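Local structure of particle-associated glycoside hydrolase (Acinetobacter phage Fri1, 6C72) at the interface of chains A and B. The protein depolymerises the capsular polysaccharide of Acinetobacter baumannii as the glycosidase tailspike of the phage, clearing the host capsule during virus entry. Sequence-based numbering; all coordinates share one arbitrary frame. Chains: chain A/B, Particle-associated glycoside hydrolase.

Contact 1: the interface of chains A and B. Residues chain A 144, 197-198, 227-228, 255-256; chain B 233, 260-261, 283-284, 319.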
ATOM      1  N   ASN A 144      -9.760  16.353  21.413  1.00 32.22           N
ATOM      2  CA  ASN A 144     -10.668  15.229  21.598  1.00 32.19           C
ATOM      3  C   ASN A 144     -12.135  15.669  21.592  1.00 31.16           C
ATOM      4  O   ASN A 144     -12.988  15.046  22.228  1.00 31.19           O
ATOM      5  CB  ASN A 144     -10.322  14.453  22.873  1.00 32.93           C
ATOM      6  CG  ASN A 144      -8.868  13.995  22.897  1.00 34.17           C
ATOM      7  OD1 ASN A 144      -8.123  14.280  23.844  1.00 34.59           O
ATOM      8  ND2 ASN A 144      -8.451  13.293  21.853  1.00 34.95           N
ATOM      9  N   THR A 197      -5.246  18.125  19.674  1.00 30.28           N
ATOM     10  CA  THR A 197      -5.104  16.777  19.155  1.00 30.12           C
ATOM     11  C   THR A 197      -6.434  16.043  19.185  1.00 30.15           C
ATOM     12  O   THR A 197      -7.210  16.190  20.133  1.00 30.81           O
ATOM     13  CB  THR A 197      -4.104  15.983  19.989  1.00 31.07           C
ATOM     14  OG1 THR A 197      -4.523  15.991  21.361  1.00 32.09           O
ATOM     15  CG2 THR A 197      -2.707  16.583  19.872  1.00 31.13           C
ATOM     16  N   GLY A 198      -6.668  15.210  18.171  1.00 29.59           N
ATOM     17  CA  GLY A 198      -7.830  14.345  18.185  1.00 29.77           C
ATOM     18  C   GLY A 198      -9.152  15.050  18.003  1.00 29.46           C
ATOM     19  O   GLY A 198     -10.185  14.509  18.386  1.00 29.94           O
ATOM     20  N   ASP A 227      -3.056  18.428  15.454  1.00 32.97           N
ATOM     21  CA  ASP A 227      -2.599  17.082  15.148  1.00 33.70           C
ATOM     22  C   ASP A 227      -3.760  16.098  15.215  1.00 34.60           C
ATOM     23  O   ASP A 227      -4.671  16.254  16.028  1.00 34.94           O
ATOM     24  CB  ASP A 227      -1.502  16.670  16.143  1.00 34.46           C
ATOM     25  CG  ASP A 227      -0.825  15.390  15.767  1.00 35.13           C
ATOM     26  OD1 ASP A 227      -0.105  15.352  14.734  1.00 34.26           O
ATOM     27  OD2 ASP A 227      -1.044  14.400  16.507  1.00 36.46           O
ATOM     28  N   SER A 228      -3.715  15.083  14.349  1.00 27.70           N
ATOM     29  CA  SER A 228      -4.689  13.979  14.325  1.00 27.79           C
ATOM     30  C   SER A 228      -6.133  14.485  14.237  1.00 27.35           C
ATOM     31  O   SER A 228      -6.995  14.148  15.048  1.00 27.81           O
ATOM     32  CB  SER A 228      -4.519  13.055  15.531  1.00 28.84           C
ATOM     33  OG  SER A 228      -3.255  12.418  15.506  1.00 29.39           O
ATOM     34  N   SER A 255      -0.045  16.293  11.896  1.00 28.13           N
ATOM     35  CA  SER A 255       0.082  15.044  11.163  1.00 28.12           C
ATOM     36  C   SER A 255      -1.084  14.120  11.473  1.00 29.50           C
ATOM     37  O   SER A 255      -1.894  14.377  12.367  1.00 30.56           O
ATOM     38  CB  SER A 255       1.405  14.345  11.498  1.00 28.61           C
ATOM     39  OG  SER A 255       1.392  13.874  12.838  1.00 30.24           O
ATOM     40  N   ASN A 256      -1.114  13.001  10.751  1.00 27.54           N
ATOM     41  CA  ASN A 256      -2.106  11.952  10.960  1.00 27.67           C
ATOM     42  C   ASN A 256      -3.521  12.470  10.703  1.00 26.88           C
ATOM     43  O   ASN A 256      -4.450  12.214  11.471  1.00 27.05           O
ATOM     44  CB  ASN A 256      -1.968  11.359  12.370  1.00 28.60           C
ATOM     45  CG  ASN A 256      -2.787  10.105  12.560  1.00 29.03           C
ATOM     46  OD1 ASN A 256      -2.986   9.340  11.618  1.00 28.93           O
ATOM     47  ND2 ASN A 256      -3.274   9.887  13.777  1.00 29.88           N
TER
ATOM     48  N   TRP B 233      -5.239   6.066  21.766  1.00 26.63           N
ATOM     49  CA  TRP B 233      -4.937   7.063  22.789  1.00 27.04           C
ATOM     50  C   TRP B 233      -4.660   6.417  24.149  1.00 27.09           C
ATOM     51  O   TRP B 233      -5.255   6.775  25.168  1.00 27.37           O
ATOM     52  CB  TRP B 233      -6.063   8.092  22.896  1.00 27.36           C
ATOM     53  CG  TRP B 233      -6.273   8.905  21.652  1.00 27.51           C
ATOM     54  CD1 TRP B 233      -7.296   8.791  20.770  1.00 27.45           C
ATOM     55  CD2 TRP B 233      -5.419   9.947  21.147  1.00 27.85           C
ATOM     56  NE1 TRP B 233      -7.154   9.711  19.754  1.00 27.76           N
ATOM     57  CE2 TRP B 233      -6.011  10.433  19.961  1.00 28.00           C
ATOM     58  CE3 TRP B 233      -4.218  10.517  21.585  1.00 28.13           C
ATOM     59  CZ2 TRP B 233      -5.439  11.455  19.202  1.00 28.41           C
ATOM     60  CZ3 TRP B 233      -3.657  11.543  20.839  1.00 28.53           C
ATOM     61  CH2 TRP B 233      -4.269  11.998  19.657  1.00 28.66           C
ATOM     62  N   GLU B 260      -3.369   2.956  17.427  1.00 27.90           N
ATOM     63  CA  GLU B 260      -3.215   4.290  16.872  1.00 27.85           C
ATOM     64  C   GLU B 260      -3.115   5.290  18.018  1.00 28.24           C
ATOM     65  O   GLU B 260      -3.827   5.162  19.019  1.00 28.51           O
ATOM     66  CB  GLU B 260      -4.389   4.659  15.925  1.00 27.76           C
ATOM     67  CG  GLU B 260      -4.163   5.945  15.102  1.00 27.79           C
ATOM     68  CD  GLU B 260      -5.323   6.282  14.146  1.00 27.86           C
ATOM     69  OE1 GLU B 260      -6.189   5.414  13.908  1.00 27.82           O
ATOM     70  OE2 GLU B 260      -5.378   7.421  13.629  1.00 28.07           O
ATOM     71  N   ASN B 261      -2.226   6.279  17.866  1.00 31.94           N
ATOM     72  CA  ASN B 261      -2.074   7.355  18.844  1.00 32.30           C
ATOM     73  C   ASN B 261      -1.711   6.808  20.221  1.00 32.70           C
ATOM     74  O   ASN B 261      -2.131   7.337  21.250  1.00 32.96           O
ATOM     75  CB  ASN B 261      -3.336   8.224  18.926  1.00 32.33           C
ATOM     76  CG  ASN B 261      -3.639   8.926  17.620  1.00 32.17           C
ATOM     77  OD1 ASN B 261      -2.780   9.621  17.075  1.00 32.20           O
ATOM     78  ND2 ASN B 261      -4.857   8.745  17.103  1.00 32.10           N
ATOM     79  N   LYS B 283      -0.071   2.781  13.916  1.00 32.57           N
ATOM     80  CA  LYS B 283      -0.089   4.041  13.190  1.00 32.69           C
ATOM     81  C   LYS B 283       0.018   5.190  14.180  1.00 32.99           C
ATOM     82  O   LYS B 283      -0.767   5.280  15.130  1.00 33.14           O
ATOM     83  CB  LYS B 283      -1.345   4.212  12.334  1.00 32.73           C
ATOM     84  CG  LYS B 283      -1.248   5.457  11.472  1.00 32.97           C
ATOM     85  CD  LYS B 283      -2.614   5.996  11.107  1.00 33.18           C
ATOM     86  CE  LYS B 283      -3.236   5.350   9.889  1.00 33.20           C
ATOM     87  NZ  LYS B 283      -4.458   6.181   9.562  1.00 33.51           N
ATOM     88  N   ASN B 284       0.997   6.059  13.943  1.00 35.38           N
ATOM     89  CA  ASN B 284       1.225   7.249  14.752  1.00 35.76           C
ATOM     90  C   ASN B 284       1.405   6.899  16.230  1.00 36.00           C
ATOM     91  O   ASN B 284       0.882   7.572  17.117  1.00 36.30           O
ATOM     92  CB  ASN B 284       0.098   8.258  14.555  1.00 35.90           C
ATOM     93  CG  ASN B 284       0.493   9.643  14.969  1.00 36.28           C
ATOM     94  OD1 ASN B 284       1.642  10.053  14.774  1.00 36.45           O
ATOM     95  ND2 ASN B 284      -0.446  10.378  15.578  1.00 36.43           N
ATOM     96  N   ASN B 319       4.345   5.817  10.316  1.00 25.59           N
ATOM     97  CA  ASN B 319       4.492   7.096  10.986  1.00 25.83           C
ATOM     98  C   ASN B 319       4.664   6.900  12.493  1.00 25.88           C
ATOM     99  O   ASN B 319       3.981   7.519  13.307  1.00 26.09           O
ATOM    100  CB  ASN B 319       3.297   7.999  10.680  1.00 26.05           C
ATOM    101  CG  ASN B 319       3.501   9.410  11.177  1.00 26.37           C
ATOM    102  OD1 ASN B 319       4.633   9.869  11.310  1.00 26.42           O
ATOM    103  ND2 ASN B 319       2.411  10.089  11.499  1.00 26.64           N
TER
HETATM  104  O   HOH W   1      -0.181   8.641  10.913  1.00 36.02           O
HETATM  105  O   HOH W   2       3.123  11.925  13.914  1.00 46.00           O
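With CG anti to the backbone N (chi1 -169°), A:Asn256 sends its amide out of chain A and into a polar patch of chain B, while B:Asn261, with CG anti to its carbonyl carbon (chi1 -63°), comes to meet it tip to tip. This is part of the face where two copies of a right-handed parallel beta-helix, the fold typical of such tailspikes, meet, and residues at strand ends and in the turns carry it. A:Asn256 ND2 donates to B:Glu260 OE2 at 3.2 Å, almost in its own amide plane, and the oxygen receives it on its anti lone pair. The same ND2 donates to A:Ser228 OG at 3.1 Å. An asparagine suits this place because its one NH2 can bridge both chains. A:Ser228 OG lies 3.2 Å from B:Asn261 OD1, above the carbonyl plane, and also within bonding distance of A:Asp227 OD2; its one hydrogen can serve either acceptor at a time. B:Asn284 ND2 meets B:Asn261 OD1 nearly along its C=O axis at 2.9 Å, so that oxygen can be met by a donor from each chain. B:Asn261 CB lies 3.4 Å above the plane of the B:Trp233 ring, over its centre, and the far rim packs on A:Gly198 and A:Thr197; the glycine, without a side chain, lets the broad indole come close. Behind, A:Asp227 OD1 receives A:Ser255 OG on its syn lone pair, and a water joins that hydroxyl to B:Asn284 OD1, with A:Ser255 OG 2.8 Å from the water oxygen.

Contact 2: the interface of chains A and B. Residues chain A 278-279, 314, 347; chain B 318-319, 352, 354.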
ATOM      1  N   HIS A 278       2.330  16.461   7.549  1.00 27.19           N
ATOM      2  CA  HIS A 278       2.714  15.192   6.951  1.00 27.59           C
ATOM      3  C   HIS A 278       1.729  14.109   7.372  1.00 27.46           C
ATOM      4  O   HIS A 278       0.950  14.278   8.314  1.00 27.23           O
ATOM      5  CB  HIS A 278       4.181  14.801   7.273  1.00 28.70           C
ATOM      6  CG  HIS A 278       4.451  14.487   8.715  1.00 29.32           C
ATOM      7  ND1 HIS A 278       4.424  13.203   9.216  1.00 29.93           N
ATOM      8  CD2 HIS A 278       4.808  15.283   9.752  1.00 29.59           C
ATOM      9  CE1 HIS A 278       4.722  13.223  10.502  1.00 30.54           C
ATOM     10  NE2 HIS A 278       4.963  14.472  10.851  1.00 30.33           N
ATOM     11  N   ASP A 279       1.739  13.017   6.604  1.00 27.69           N
ATOM     12  CA  ASP A 279       0.904  11.834   6.819  1.00 27.76           C
ATOM     13  C   ASP A 279      -0.584  12.203   6.820  1.00 26.86           C
ATOM     14  O   ASP A 279      -1.285  12.124   7.825  1.00 26.84           O
ATOM     15  CB  ASP A 279       1.324  11.101   8.093  1.00 28.66           C
ATOM     16  CG  ASP A 279       2.598  10.281   7.893  1.00 29.78           C
ATOM     17  OD1 ASP A 279       3.727  10.808   8.065  1.00 30.28           O
ATOM     18  OD2 ASP A 279       2.460   9.094   7.535  1.00 30.29           O
ATOM     19  N   ASN A 314       4.293  12.700   2.671  1.00 22.88           N
ATOM     20  CA  ASN A 314       3.483  11.547   3.078  1.00 22.71           C
ATOM     21  C   ASN A 314       1.989  11.868   2.955  1.00 22.33           C
ATOM     22  O   ASN A 314       1.263  11.991   3.935  1.00 22.26           O
ATOM     23  CB  ASN A 314       3.840  11.098   4.510  1.00 22.91           C
ATOM     24  CG  ASN A 314       5.349  10.821   4.701  1.00 23.39           C
ATOM     25  OD1 ASN A 314       6.094  10.670   3.728  1.00 23.61           O
ATOM     26  ND2 ASN A 314       5.786  10.702   5.956  1.00 23.62           N
ATOM     27  N   ASN A 347       6.607  12.071  -1.249  1.00 25.94           N
ATOM     28  CA  ASN A 347       5.912  10.815  -0.973  1.00 25.84           C
ATOM     29  C   ASN A 347       4.401  11.009  -1.084  1.00 25.87           C
ATOM     30  O   ASN A 347       3.631  10.729  -0.160  1.00 25.55           O
ATOM     31  CB  ASN A 347       6.319  10.271   0.391  1.00 25.56           C
ATOM     32  CG  ASN A 347       5.835   8.863   0.625  1.00 24.90           C
ATOM     33  OD1 ASN A 347       5.552   8.111  -0.324  1.00 24.86           O
ATOM     34  ND2 ASN A 347       5.722   8.492   1.898  1.00 24.16           N
TER
ATOM     35  N   ILE B 318       3.496   2.536  10.690  1.00 27.35           N
ATOM     36  CA  ILE B 318       3.297   3.694   9.830  1.00 27.39           C
ATOM     37  C   ILE B 318       3.429   4.933  10.691  1.00 27.58           C
ATOM     38  O   ILE B 318       2.674   5.105  11.656  1.00 27.86           O
ATOM     39  CB  ILE B 318       1.920   3.665   9.148  1.00 27.53           C
ATOM     40  CG1 ILE B 318       1.623   2.272   8.618  1.00 27.51           C
ATOM     41  CG2 ILE B 318       1.822   4.728   8.057  1.00 27.61           C
ATOM     42  CD1 ILE B 318       0.167   2.090   8.303  1.00 27.72           C
ATOM     43  N   ASN B 319       4.345   5.817  10.316  1.00 25.59           N
ATOM     44  CA  ASN B 319       4.492   7.096  10.986  1.00 25.83           C
ATOM     45  C   ASN B 319       4.664   6.900  12.493  1.00 25.88           C
ATOM     46  O   ASN B 319       3.981   7.519  13.307  1.00 26.09           O
ATOM     47  CB  ASN B 319       3.297   7.999  10.680  1.00 26.05           C
ATOM     48  CG  ASN B 319       3.501   9.410  11.177  1.00 26.37           C
ATOM     49  OD1 ASN B 319       4.633   9.869  11.310  1.00 26.42           O
ATOM     50  ND2 ASN B 319       2.411  10.089  11.499  1.00 26.64           N
ATOM     51  N   ASN B 352       7.468   5.609   6.849  1.00 26.39           N
ATOM     52  CA  ASN B 352       7.378   6.969   7.386  1.00 26.49           C
ATOM     53  C   ASN B 352       7.773   7.022   8.867  1.00 26.47           C
ATOM     54  O   ASN B 352       7.259   7.839   9.630  1.00 26.69           O
ATOM     55  CB  ASN B 352       5.965   7.555   7.192  1.00 26.70           C
ATOM     56  CG  ASN B 352       5.464   7.438   5.745  1.00 26.87           C
ATOM     57  OD1 ASN B 352       6.230   7.136   4.824  1.00 26.90           O
ATOM     58  ND2 ASN B 352       4.175   7.693   5.543  1.00 27.07           N
ATOM     59  N   ARG B 354      10.412   7.229  12.307  1.00 26.10           N
ATOM     60  CA  ARG B 354      11.538   8.038  12.745  1.00 26.39           C
ATOM     61  C   ARG B 354      12.284   7.315  13.858  1.00 26.53           C
ATOM     62  O   ARG B 354      11.704   6.985  14.896  1.00 26.60           O
ATOM     63  CB  ARG B 354      11.079   9.433  13.183  1.00 26.65           C
ATOM     64  CG  ARG B 354      10.736  10.316  11.987  1.00 26.64           C
ATOM     65  CD  ARG B 354      10.010  11.586  12.357  1.00 26.92           C
ATOM     66  NE  ARG B 354       8.759  11.345  13.079  1.00 26.92           N
ATOM     67  CZ  ARG B 354       7.657  10.787  12.568  1.00 26.70           C
ATOM     68  NH1 ARG B 354       7.620  10.358  11.301  1.00 26.47           N
ATOM     69  NH2 ARG B 354       6.587  10.631  13.335  1.00 26.75           N
TER
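Hydrogen bonding across this rung of the beta-helix interface rests on B:Asn352, whose ND2 gives to A:Asp279 OD2 at 3.0 Å from above the carboxylate plane. Within chain A the other carboxylate oxygen is gripped twice: A:His278 ND1 meets OD1 at 2.7 Å on its anti lone pair, in the plane of the imidazole, and A:Asn314 ND2 comes from above the carboxylate. The aspartate suits this place because its two oxygens can serve both chains, and the three donors together fix its rotation. A:Asn347 ND2 continues the ladder to A:Asn314 OD1.

Stacking is the second kind of contact. The amide of B:Asn319 lies over the A:Asp279 carboxylate, their planes 6° apart and the two CG atoms 3.5 Å from each other. Likewise A:Asn314 and B:Asn352 approach tip to tip with amide planes 9° apart; flat, polar asparagines can pack face to face here while their edges stay available for bonding.

Charge is the third element. B:Arg354, bent at chi3, would polarise the B:Asn319 amide and may favour its stacking on the carboxylate. Its guanidinium grips one oxygen end-on, with NH1 at 3.0 Å and NH2 at 2.9 Å from B:Asn319 OD1.

Contact 3: the interface of chains A and B. Residues chain A 121-124; chain B 150-155.
The carbonyl oxygen of A:Ala121, near the C-terminal end of helix 110-122, is gripped by two partners, the backbone N-H of B:Phe154 and a water. B:Phe154 N lies 2.9 Å from A:Ala121 O and approaches from above the carbonyl plane, with 160° at the hydrogen. The water passes on to B:Asp152 O. Carbonyls at this end of a helix lack the usual partners further along the chain, so the neighbouring subunit and solvent can take them up, and the helix dipole would make them better acceptors.

Two more waters bridge the chains. One joins A:Leu122 O to B:Phe151 O; another has its oxygen 2.6 Å from A:Gly124 O and takes the N-H of B:Phe151. A positive phi (109°) comes easily to a glycine, which suits the point where the chain leaves the helix, and its carbonyl oxygen also lies in the plane of the B:Phe151 ring, at the edge beside CD2.

Apolar packing centres on A:Leu122. With CG anti to the backbone N (chi1 -171°), it lays CD1 against B:Ser153 CB and alongside B:Val155, both pointing the same way; a small serine leaves room for the leucine branch. B:Asp152 steadies the segment from its own chain, its OD1 lying 2.9 Å from B:Ser153 N.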
ATOM      1  N   ALA A 121     -14.416  19.861  26.109  1.00 30.49           N
ATOM      2  CA  ALA A 121     -12.988  19.673  26.330  1.00 30.90           C
ATOM      3  C   ALA A 121     -12.621  19.709  27.815  1.00 31.54           C
ATOM      4  O   ALA A 121     -11.580  19.171  28.199  1.00 32.01           O
ATOM      5  CB  ALA A 121     -12.192  20.732  25.564  1.00 30.97           C
ATOM      6  N   LEU A 122     -13.429  20.356  28.652  1.00 40.37           N
ATOM      7  CA  LEU A 122     -13.166  20.332  30.084  1.00 40.86           C
ATOM      8  C   LEU A 122     -13.542  18.986  30.701  1.00 41.24           C
ATOM      9  O   LEU A 122     -12.872  18.532  31.628  1.00 41.51           O
ATOM     10  CB  LEU A 122     -13.921  21.473  30.774  1.00 40.75           C
ATOM     11  CG  LEU A 122     -13.687  21.844  32.242  1.00 41.27           C
ATOM     12  CD1 LEU A 122     -12.345  22.512  32.454  1.00 41.19           C
ATOM     13  CD2 LEU A 122     -14.808  22.753  32.736  1.00 41.11           C
ATOM     14  N   ILE A 123     -14.576  18.311  30.188  1.00 32.24           N
ATOM     15  CA  ILE A 123     -15.068  17.099  30.842  1.00 32.71           C
ATOM     16  C   ILE A 123     -14.694  15.823  30.083  1.00 33.37           C
ATOM     17  O   ILE A 123     -15.387  14.806  30.176  1.00 34.29           O
ATOM     18  CB  ILE A 123     -16.597  17.165  31.054  1.00 32.90           C
ATOM     19  CG1 ILE A 123     -17.345  17.194  29.716  1.00 32.69           C
ATOM     20  CG2 ILE A 123     -16.960  18.365  31.910  1.00 33.28           C
ATOM     21  CD1 ILE A 123     -18.857  17.083  29.867  1.00 33.12           C
ATOM     22  N   GLY A 124     -13.594  15.845  29.342  1.00 32.93           N
ATOM     23  CA  GLY A 124     -13.044  14.626  28.782  1.00 34.14           C
ATOM     24  C   GLY A 124     -13.199  14.481  27.291  1.00 34.21           C
ATOM     25  O   GLY A 124     -12.742  13.474  26.732  1.00 35.39           O
TER
ATOM     26  N   THR B 150     -10.988   8.399  30.901  1.00 33.12           N
ATOM     27  CA  THR B 150     -11.490   9.759  30.776  1.00 33.10           C
ATOM     28  C   THR B 150     -10.310  10.708  30.699  1.00 33.20           C
ATOM     29  O   THR B 150      -9.477  10.726  31.612  1.00 33.65           O
ATOM     30  CB  THR B 150     -12.361  10.112  31.984  1.00 33.68           C
ATOM     31  OG1 THR B 150     -13.388   9.128  32.136  1.00 33.77           O
ATOM     32  CG2 THR B 150     -12.996  11.489  31.818  1.00 33.72           C
ATOM     33  N   PHE B 151     -10.237  11.502  29.631  1.00 28.87           N
ATOM     34  CA  PHE B 151      -9.195  12.522  29.535  1.00 28.85           C
ATOM     35  C   PHE B 151      -9.329  13.567  30.645  1.00 29.79           C
ATOM     36  O   PHE B 151     -10.435  13.970  31.018  1.00 30.35           O
ATOM     37  CB  PHE B 151      -9.262  13.221  28.180  1.00 28.30           C
ATOM     38  CG  PHE B 151      -8.888  12.347  27.011  1.00 27.43           C
ATOM     39  CD1 PHE B 151      -7.578  11.940  26.815  1.00 27.05           C
ATOM     40  CD2 PHE B 151      -9.855  11.938  26.101  1.00 27.11           C
ATOM     41  CE1 PHE B 151      -7.241  11.151  25.741  1.00 26.35           C
ATOM     42  CE2 PHE B 151      -9.512  11.146  25.007  1.00 26.40           C
ATOM     43  CZ  PHE B 151      -8.207  10.749  24.832  1.00 26.02           C
ATOM     44  N   ASP B 152      -8.192  14.046  31.146  1.00 34.91           N
ATOM     45  CA  ASP B 152      -8.267  15.176  32.052  1.00 35.45           C
ATOM     46  C   ASP B 152      -8.703  16.417  31.275  1.00 35.41           C
ATOM     47  O   ASP B 152      -8.681  16.448  30.038  1.00 35.00           O
ATOM     48  CB  ASP B 152      -6.926  15.410  32.757  1.00 35.85           C
ATOM     49  CG  ASP B 152      -7.094  16.025  34.147  1.00 36.48           C
ATOM     50  OD1 ASP B 152      -8.227  16.397  34.520  1.00 36.64           O
ATOM     51  OD2 ASP B 152      -6.086  16.152  34.881  1.00 36.85           O
ATOM     52  N   SER B 153      -9.095  17.456  32.014  1.00 36.61           N
ATOM     53  CA  SER B 153      -9.646  18.642  31.372  1.00 36.69           C
ATOM     54  C   SER B 153      -8.599  19.320  30.499  1.00 36.68           C
ATOM     55  O   SER B 153      -7.417  19.387  30.852  1.00 36.88           O
ATOM     56  CB  SER B 153     -10.181  19.618  32.416  1.00 37.30           C
ATOM     57  OG  SER B 153      -9.133  20.132  33.191  1.00 37.76           O
ATOM     58  N   PHE B 154      -9.048  19.820  29.352  1.00 34.93           N
ATOM     59  CA  PHE B 154      -8.205  20.538  28.407  1.00 34.99           C
ATOM     60  C   PHE B 154      -8.671  21.982  28.303  1.00 35.43           C
ATOM     61  O   PHE B 154      -9.802  22.249  27.888  1.00 35.37           O
ATOM     62  CB  PHE B 154      -8.241  19.889  27.022  1.00 34.48           C
ATOM     63  CG  PHE B 154      -7.380  20.591  26.013  1.00 34.61           C
ATOM     64  CD1 PHE B 154      -6.021  20.302  25.917  1.00 34.59           C
ATOM     65  CD2 PHE B 154      -7.917  21.559  25.180  1.00 34.78           C
ATOM     66  CE1 PHE B 154      -5.219  20.952  24.994  1.00 34.68           C
ATOM     67  CE2 PHE B 154      -7.119  22.220  24.264  1.00 34.97           C
ATOM     68  CZ  PHE B 154      -5.770  21.911  24.165  1.00 34.90           C
ATOM     69  N   VAL B 155      -7.784  22.907  28.632  1.00 32.14           N
ATOM     70  CA  VAL B 155      -8.045  24.331  28.527  1.00 32.90           C
ATOM     71  C   VAL B 155      -6.939  24.936  27.681  1.00 32.64           C
ATOM     72  O   VAL B 155      -5.773  24.939  28.095  1.00 32.78           O
ATOM     73  CB  VAL B 155      -8.098  25.010  29.906  1.00 34.12           C
ATOM     74  CG1 VAL B 155      -8.282  26.517  29.742  1.00 34.97           C
ATOM     75  CG2 VAL B 155      -9.201  24.396  30.745  1.00 34.46           C
TER
HETATM   76  O   HOH W   3     -10.625  16.484  28.237  1.00 30.78           O
HETATM   77  O   HOH W   4     -12.068  15.812  32.488  1.00 31.55           O
HETATM   78  O   HOH W   5     -12.622  11.295  28.110  1.00 39.79           O

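All three contacts bind chain A to chain B within an assembly of three copies. Contact 1 and contact 2 are neighbours, about 12 Å apart between the centres of their C-alpha atoms, and share B:Asn319, which belongs to both polar networks. Contact 3 lies about 17 Å from contact 1 and 29 Å from contact 2, toward the N-terminal end, so the three follow one another along the long axis of the spike. The first two depend on side chains, the third on backbone and water. Repeated between every pair of copies, they would help keep the trimer rigid and its subunits in register.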